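Hypothetical protein (Bacteroides fragilis, PDB 4I17) is of unknown function but, as a tetratricopeptide repeat protein built of stacked antiparallel helices, probably serves as a scaffold for binding other proteins. Local coordinates at residues A168-K173 / A190-A195. Residues are numbered along the deposited sequence; the frame is centred on the assembly and turned at random. Where two conformers were deposited one is given.
Sequences ADVLRK and AKADAA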
loop_
_atom_site.group_PDB
_atom_site.type_symbol
_atom_site.label_atom_id
_atom_site.label_comp_id
_atom_site.label_asym_id
_atom_site.label_seq_id
_atom_site.Cartn_x
_atom_site.Cartn_y
_atom_site.Cartn_z
ATOM N N ALA A 168 21.234 15.786 -8.840
ATOM C CA ALA A 168 21.367 17.260 -8.758
ATOM C C ALA A 168 22.049 17.676 -7.455
ATOM O O ALA A 168 22.901 18.574 -7.466
ATOM C CB ALA A 168 19.998 17.918 -8.850
ATOM N N ASP A 169 21.699 17.021 -6.345
ATOM C CA ASP A 169 22.309 17.296 -5.028
ATOM C C ASP A 169 23.810 16.956 -5.060
ATOM O O ASP A 169 24.654 17.662 -4.492
ATOM C CB ASP A 169 21.600 16.449 -3.969
ATOM C CG ASP A 169 21.724 16.965 -2.558
ATOM O OD1 ASP A 169 21.247 18.094 -2.295
ATOM O OD2 ASP A 169 22.245 16.221 -1.699
ATOM N N VAL A 170 24.144 15.842 -5.718
ATOM C CA VAL A 170 25.556 15.418 -5.797
ATOM C C VAL A 170 26.335 16.421 -6.676
ATOM O O VAL A 170 27.443 16.849 -6.304
ATOM C CB VAL A 170 25.666 13.961 -6.323
ATOM C CG1 VAL A 170 27.105 13.631 -6.704
ATOM C CG2 VAL A 170 25.168 12.976 -5.259
ATOM N N LEU A 171 25.743 16.825 -7.808
ATOM C CA LEU A 171 26.325 17.813 -8.732
ATOM C C LEU A 171 26.526 19.166 -8.017
ATOM O O LEU A 171 27.591 19.779 -8.135
ATOM C CB LEU A 171 25.378 17.974 -9.928
ATOM C CG LEU A 171 25.925 18.494 -11.258
ATOM C CD1 LEU A 171 26.922 17.522 -11.856
ATOM C CD2 LEU A 171 24.785 18.622 -12.269
ATOM N N ARG A 172 25.538 19.587 -7.218
ATOM C CA ARG A 172 25.597 20.810 -6.415
ATOM C C ARG A 172 26.849 20.799 -5.540
ATOM O O ARG A 172 27.627 21.743 -5.594
ATOM C CB ARG A 172 24.345 20.923 -5.539
ATOM C CG ARG A 172 24.382 22.025 -4.492
ATOM C CD ARG A 172 23.122 22.084 -3.627
ATOM N NE ARG A 172 22.798 20.844 -2.911
ATOM C CZ ARG A 172 23.287 20.518 -1.718
ATOM N NH1 ARG A 172 24.117 21.337 -1.085
ATOM N NH2 ARG A 172 22.926 19.390 -1.134
ATOM N N LYS A 173 27.045 19.722 -4.765
ATOM C CA LYS A 173 28.180 19.606 -3.838
ATOM C C LYS A 173 29.529 19.443 -4.551
ATOM O O LYS A 173 30.568 19.695 -3.939
ATOM C CB LYS A 173 27.954 18.438 -2.865
ATOM C CG LYS A 173 26.894 18.726 -1.803
ATOM C CD LYS A 173 26.225 17.435 -1.322
ATOM C CE LYS A 173 26.597 17.052 0.083
ATOM N NZ LYS A 173 27.877 16.312 0.143
ATOM N N ALA A 190 30.937 10.980 -11.093
ATOM C CA ALA A 190 30.555 9.599 -11.456
ATOM C C ALA A 190 29.310 9.199 -10.688
ATOM O O ALA A 190 28.414 8.582 -11.261
ATOM C CB ALA A 190 31.706 8.637 -11.175
ATOM N N LYS A 191 29.216 9.590 -9.405
ATOM C CA LYS A 191 28.011 9.308 -8.603
ATOM C C LYS A 191 26.773 10.021 -9.192
ATOM O O LYS A 191 25.683 9.434 -9.250
ATOM C CB LYS A 191 28.205 9.744 -7.150
ATOM C CG LYS A 191 29.097 8.776 -6.385
ATOM C CD LYS A 191 29.458 9.317 -5.005
ATOM C CE LYS A 191 30.728 8.696 -4.452
ATOM N NZ LYS A 191 30.631 7.219 -4.318
ATOM N N ALA A 192 26.932 11.287 -9.609
ATOM C CA ALA A 192 25.807 12.029 -10.194
ATOM C C ALA A 192 25.357 11.367 -11.495
ATOM O O ALA A 192 24.159 11.180 -11.698
ATOM C CB ALA A 192 26.197 13.478 -10.450
ATOM N N ASP A 193 26.316 11.009 -12.365
ATOM C CA ASP A 193 26.052 10.348 -13.654
ATOM C C ASP A 193 25.251 9.063 -13.453
ATOM O O ASP A 193 24.270 8.826 -14.160
ATOM C CB ASP A 193 27.366 10.037 -14.405
ATOM C CG ASP A 193 27.179 9.761 -15.893
ATOM O OD1 ASP A 193 26.468 10.545 -16.561
ATOM O OD2 ASP A 193 27.818 8.828 -16.407
ATOM N N ALA A 194 25.635 8.249 -12.459
ATOM C CA ALA A 194 24.910 6.995 -12.153
ATOM C C ALA A 194 23.458 7.290 -11.728
ATOM O O ALA A 194 22.521 6.611 -12.186
ATOM C CB ALA A 194 25.639 6.244 -11.055
ATOM N N ALA A 195 23.261 8.300 -10.857
ATOM C CA ALA A 195 21.905 8.700 -10.410
ATOM C C ALA A 195 21.071 9.172 -11.597
ATOM O O ALA A 195 19.927 8.752 -11.739
ATOM C CB ALA A 195 22.012 9.809 -9.378
#
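This contact belongs to an antiparallel helix hairpin near the C-terminal end of this all-helical TPR-repeat protein, where helix 149-174 turns back into helix 182-209. Val-170 packs on Ala-192 at the point where the two segments meet. The axes of segments 168-173 and 190-195 come within 8.4 Å, their N-to-C directions 161° apart, nearly antiparallel. The small side chain of Ala-192 is consistent with the close approach of the backbones, with Val-170 CA and Ala-192 CA 5.6 Å apart. One branch of Val-170 does the touching. With chi1 at 167°, CG1 lies anti to the backbone N and reaches across to the other helix, 3.9 Å from Ala-192 CB. The same methyl also meets the base of the Lys-191 side chain, at CB. The rest of that lysine leads away from the interface. Leu-171 flanks the contact, its CD1 4.3 Å from Ala-192 CB, and it also touches Phe-196 and Met-226. Val-170 also touches Glu-188, earlier on helix 182-209. The join between the segments is apolar. The nearest approach across the segments is Val-170 CG1 to the backbone N of Ala-192, at 3.7 Å.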